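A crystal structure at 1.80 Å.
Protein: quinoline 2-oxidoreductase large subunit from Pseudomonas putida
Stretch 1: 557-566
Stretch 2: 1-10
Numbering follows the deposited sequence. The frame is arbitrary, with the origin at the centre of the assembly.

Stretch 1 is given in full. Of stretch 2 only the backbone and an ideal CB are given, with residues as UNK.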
# COMPACT_ATOMS: atom_id res chain seq x y z
N ILE B 557 -1.79 -22.89 -12.92
CA ILE B 557 -1.87 -21.86 -13.94
C ILE B 557 -2.35 -22.53 -15.23
O ILE B 557 -3.13 -21.96 -15.98
CB ILE B 557 -0.49 -21.19 -14.15
CG1 ILE B 557 -0.14 -20.37 -12.90
CG2 ILE B 557 -0.51 -20.30 -15.39
CD1 ILE B 557 1.27 -19.81 -12.92
N GLY B 558 -1.90 -23.76 -15.45
CA GLY B 558 -2.31 -24.51 -16.63
C GLY B 558 -3.82 -24.64 -16.69
O GLY B 558 -4.44 -24.27 -17.68
N ARG B 559 -4.41 -25.16 -15.62
CA ARG B 559 -5.86 -25.33 -15.54
C ARG B 559 -6.63 -24.02 -15.72
O ARG B 559 -7.57 -23.96 -16.51
CB ARG B 559 -6.26 -25.94 -14.20
CG ARG B 559 -5.98 -27.42 -14.02
CD ARG B 559 -6.95 -28.00 -12.97
NE ARG B 559 -8.33 -27.87 -13.44
CZ ARG B 559 -9.40 -27.76 -12.65
NH1 ARG B 559 -10.61 -27.65 -13.20
NH2 ARG B 559 -9.28 -27.74 -11.33
N ALA B 560 -6.24 -22.99 -14.98
CA ALA B 560 -6.92 -21.71 -15.06
C ALA B 560 -6.80 -21.10 -16.45
O ALA B 560 -7.78 -20.61 -17.01
CB ALA B 560 -6.37 -20.75 -14.01
N ALA B 561 -5.59 -21.15 -17.01
CA ALA B 561 -5.36 -20.60 -18.34
C ALA B 561 -6.14 -21.38 -19.40
O ALA B 561 -6.63 -20.81 -20.37
CB ALA B 561 -3.87 -20.64 -18.67
N SER B 562 -6.28 -22.68 -19.18
CA SER B 562 -7.01 -23.53 -20.12
C SER B 562 -8.48 -23.13 -20.21
O SER B 562 -9.06 -23.10 -21.29
CB SER B 562 -6.91 -25.00 -19.70
OG SER B 562 -7.67 -25.83 -20.56
N ILE B 563 -9.08 -22.82 -19.06
CA ILE B 563 -10.48 -22.43 -19.04
C ILE B 563 -10.73 -21.22 -19.93
O ILE B 563 -11.66 -21.22 -20.74
CB ILE B 563 -10.95 -22.10 -17.61
CG1 ILE B 563 -10.88 -23.36 -16.74
CG2 ILE B 563 -12.37 -21.54 -17.64
CD1 ILE B 563 -11.13 -23.11 -15.28
N VAL B 564 -9.91 -20.18 -19.78
CA VAL B 564 -10.11 -18.99 -20.59
C VAL B 564 -9.64 -19.23 -22.03
O VAL B 564 -10.20 -18.67 -22.97
CB VAL B 564 -9.42 -17.76 -19.97
CG1 VAL B 564 -10.09 -17.44 -18.64
CG2 VAL B 564 -7.94 -18.01 -19.77
N ARG B 565 -8.62 -20.06 -22.19
CA ARG B 565 -8.12 -20.38 -23.53
C ARG B 565 -9.25 -21.02 -24.34
O ARG B 565 -9.47 -20.67 -25.50
CB ARG B 565 -6.93 -21.35 -23.46
CG ARG B 565 -6.40 -21.79 -24.83
CD ARG B 565 -5.10 -22.58 -24.73
NE ARG B 565 -5.29 -23.91 -24.15
CZ ARG B 565 -4.32 -24.80 -23.96
NH1 ARG B 565 -4.60 -25.98 -23.43
NH2 ARG B 565 -3.07 -24.50 -24.30
N GLU B 566 -9.96 -21.95 -23.73
CA GLU B 566 -11.07 -22.63 -24.41
C GLU B 566 -12.14 -21.64 -24.86
O GLU B 566 -12.69 -21.79 -25.94
CB GLU B 566 -11.69 -23.69 -23.50
CG GLU B 566 -10.82 -24.93 -23.35
CD GLU B 566 -10.61 -25.63 -24.68
OE1 GLU B 566 -9.56 -26.29 -24.85
OE2 GLU B 566 -11.49 -25.52 -25.56
N UNK B 1 -10.76 -36.65 -10.70
CA UNK B 1 -10.89 -35.31 -10.05
C UNK B 1 -10.37 -34.24 -11.00
O UNK B 1 -9.32 -34.41 -11.62
CB UNK B 1 -10.12 -35.25 -8.73
N UNK B 2 -11.10 -33.14 -11.12
CA UNK B 2 -10.69 -32.06 -12.02
C UNK B 2 -9.33 -31.45 -11.66
O UNK B 2 -8.61 -30.98 -12.53
CB UNK B 2 -11.75 -30.96 -12.02
N UNK B 3 -8.98 -31.48 -10.38
CA UNK B 3 -7.70 -30.92 -9.94
C UNK B 3 -6.51 -31.70 -10.49
O UNK B 3 -5.38 -31.20 -10.49
CB UNK B 3 -7.64 -30.90 -8.41
N UNK B 4 -6.77 -32.91 -10.98
CA UNK B 4 -5.71 -33.76 -11.54
C UNK B 4 -5.38 -33.41 -12.99
O UNK B 4 -4.34 -33.82 -13.51
CB UNK B 4 -6.12 -35.23 -11.45
N UNK B 5 -6.27 -32.66 -13.62
CA UNK B 5 -6.11 -32.27 -15.02
C UNK B 5 -4.72 -31.78 -15.41
O UNK B 5 -4.13 -30.94 -14.73
CB UNK B 5 -7.12 -31.17 -15.35
N UNK B 6 -4.23 -32.30 -16.53
CA UNK B 6 -2.92 -31.92 -17.07
C UNK B 6 -3.21 -31.24 -18.40
O UNK B 6 -3.44 -31.91 -19.40
CB UNK B 6 -1.98 -33.12 -17.23
N UNK B 7 -3.20 -29.91 -18.41
CA UNK B 7 -3.49 -29.19 -19.64
C UNK B 7 -2.38 -29.36 -20.66
O UNK B 7 -1.22 -29.58 -20.31
CB UNK B 7 -3.71 -27.70 -19.35
N UNK B 8 -2.75 -29.27 -21.93
CA UNK B 8 -1.79 -29.42 -23.01
C UNK B 8 -1.22 -28.07 -23.40
O UNK B 8 -1.93 -27.06 -23.37
CB UNK B 8 -2.44 -30.10 -24.22
N UNK B 9 0.06 -28.04 -23.77
CA UNK B 9 0.70 -26.80 -24.17
C UNK B 9 1.86 -27.08 -25.11
O UNK B 9 2.45 -28.16 -25.10
CB UNK B 9 1.18 -26.02 -22.94
N UNK B 10 2.17 -26.10 -25.95
CA UNK B 10 3.30 -26.23 -26.86
C UNK B 10 4.41 -25.40 -26.25
O UNK B 10 4.24 -24.20 -26.02
CB UNK B 10 2.96 -25.78 -28.28

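Stretch 1 is a single run of helix, and the N-terminal segment passes it with its closest approach of CA atoms, 5.7 Å, between Gly 558 CA and the CA of position 7. The helix offers this segment two arginines, Arg 559 and Arg 565, and two small residues, Gly 558 and Ser 562.

Position 1 has nothing of the helix within 5.5 Å of its CB, so the contact leaves its side chain open; it is Met 1, the start of the chain. At position 2 the CB points sideways, 3.7 Å from Arg 559 NH1. An aliphatic chain could lie beside the guanidinium, and a polar one would also be tolerated. The residue is Met 2, whose CB makes that approach. Its carbonyl lies over one face of the guanidinium, with O 3.3 Å from Arg 559 NE, but the angle is too poor for a hydrogen bond; instead, Met 2 O accepts from the backbone N of position 5, closing the short 3-10 turn.

The CB of position 3 points away, 4.6 Å from Arg 559 NH2, and a long or polar side chain could leave freely. Lys 3 does so, and its NZ is bonded elsewhere in the structure. Position 4 also points away and is unconstrained by the helix; it is His 4.

Position 5 is more telling. Its CB points toward the helix and lies 4.0 Å from Arg 559 CD, with NE of the same arginine further along. An acidic residue would suit the charge, and Gln or Asn could offer an uncharged acceptor. The deposited Glu 5 extends with chi1 and chi2 both t, and its OE2 accepts a hydrogen bond from Arg 559 NE at 3.1 Å, at the edge of the guanidinium, forming a salt bridge. Two waters extend the reach of the carboxylate: one donates to Glu 5 OE2 and to the backbone O of Arg 559, while the other donates to Glu 5 OE1 and is hydrogen-bonded to Ser 562 OG, which is itself 4.3 Å from OE1.

Position 6 turns its CB away, so the helix sets no preference; Val 6 is found. At position 7 the CB returns toward the helix, 3.9 Å from Gly 558 O and 4.2 Å from Ser 562 CB. The space is shallow and suits a compact side chain such as Val, Ala or Thr. Val 7, with chi1 m, places CG1 3.3 Å from Gly 558 O and 3.5 Å from Ser 562 CB. The absence of a side chain at Gly 558 matters here, because an ideal CB there would lie 2.6 Å from Val 7 CG2.

At position 8 the backbone does the work: Arg 565 NH1 and NH2 both donate to its O, at 2.9 and 3.0 Å. With CB sideways, many residues would fit; Ala 8 is present. At position 9 the CB points sideways, 4.7 Å from Arg 565 NH2, and asks little; Leu 9 brings its CA to 4.4 Å from that NH2. Position 10 is beyond contact, and the side chain of Lys 10 leads away.

Stretch 2, residues 1-10: MMKHEVVALK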
# COMPACT_ATOMS: atom_id res chain seq x y z
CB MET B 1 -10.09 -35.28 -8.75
CG MET B 1 -10.54 -36.31 -7.72
SD MET B 1 -12.27 -36.05 -7.24
CE MET B 1 -12.46 -37.37 -6.03
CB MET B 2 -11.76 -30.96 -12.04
CG MET B 2 -13.05 -31.37 -12.74
SD MET B 2 -12.74 -32.08 -14.36
CE MET B 2 -12.02 -30.67 -15.23
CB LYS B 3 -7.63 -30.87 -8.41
CG LYS B 3 -7.62 -32.23 -7.74
CD LYS B 3 -7.55 -32.10 -6.22
CE LYS B 3 -7.41 -33.44 -5.54
NZ LYS B 3 -7.19 -33.30 -4.08
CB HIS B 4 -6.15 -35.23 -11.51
CG HIS B 4 -6.22 -35.81 -10.13
ND1 HIS B 4 -6.87 -36.99 -9.86
CD2 HIS B 4 -5.69 -35.39 -8.95
CE1 HIS B 4 -6.74 -37.28 -8.57
NE2 HIS B 4 -6.03 -36.32 -8.00
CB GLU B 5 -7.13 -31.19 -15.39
CG GLU B 5 -7.16 -30.89 -16.89
CD GLU B 5 -8.00 -29.67 -17.25
OE1 GLU B 5 -8.30 -29.51 -18.45
OE2 GLU B 5 -8.34 -28.88 -16.34
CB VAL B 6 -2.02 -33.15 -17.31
CG1 VAL B 6 -0.66 -32.71 -17.85
CG2 VAL B 6 -1.87 -33.94 -16.03
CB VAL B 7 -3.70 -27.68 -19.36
CG1 VAL B 7 -4.83 -27.50 -18.35
CG2 VAL B 7 -2.41 -27.07 -18.84
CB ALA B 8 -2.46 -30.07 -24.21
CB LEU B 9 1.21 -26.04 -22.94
CG LEU B 9 2.28 -26.69 -22.04
CD1 LEU B 9 3.66 -26.53 -22.67
CD2 LEU B 9 2.28 -26.02 -20.67
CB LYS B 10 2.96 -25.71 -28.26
CG LYS B 10 4.13 -25.83 -29.22
CD LYS B 10 3.77 -25.43 -30.64
CE LYS B 10 4.95 -25.68 -31.57
NZ LYS B 10 4.64 -25.32 -32.98
O HOH W 1 -9.19 -26.34 -16.97
O HOH W 2 -7.63 -28.45 -20.75
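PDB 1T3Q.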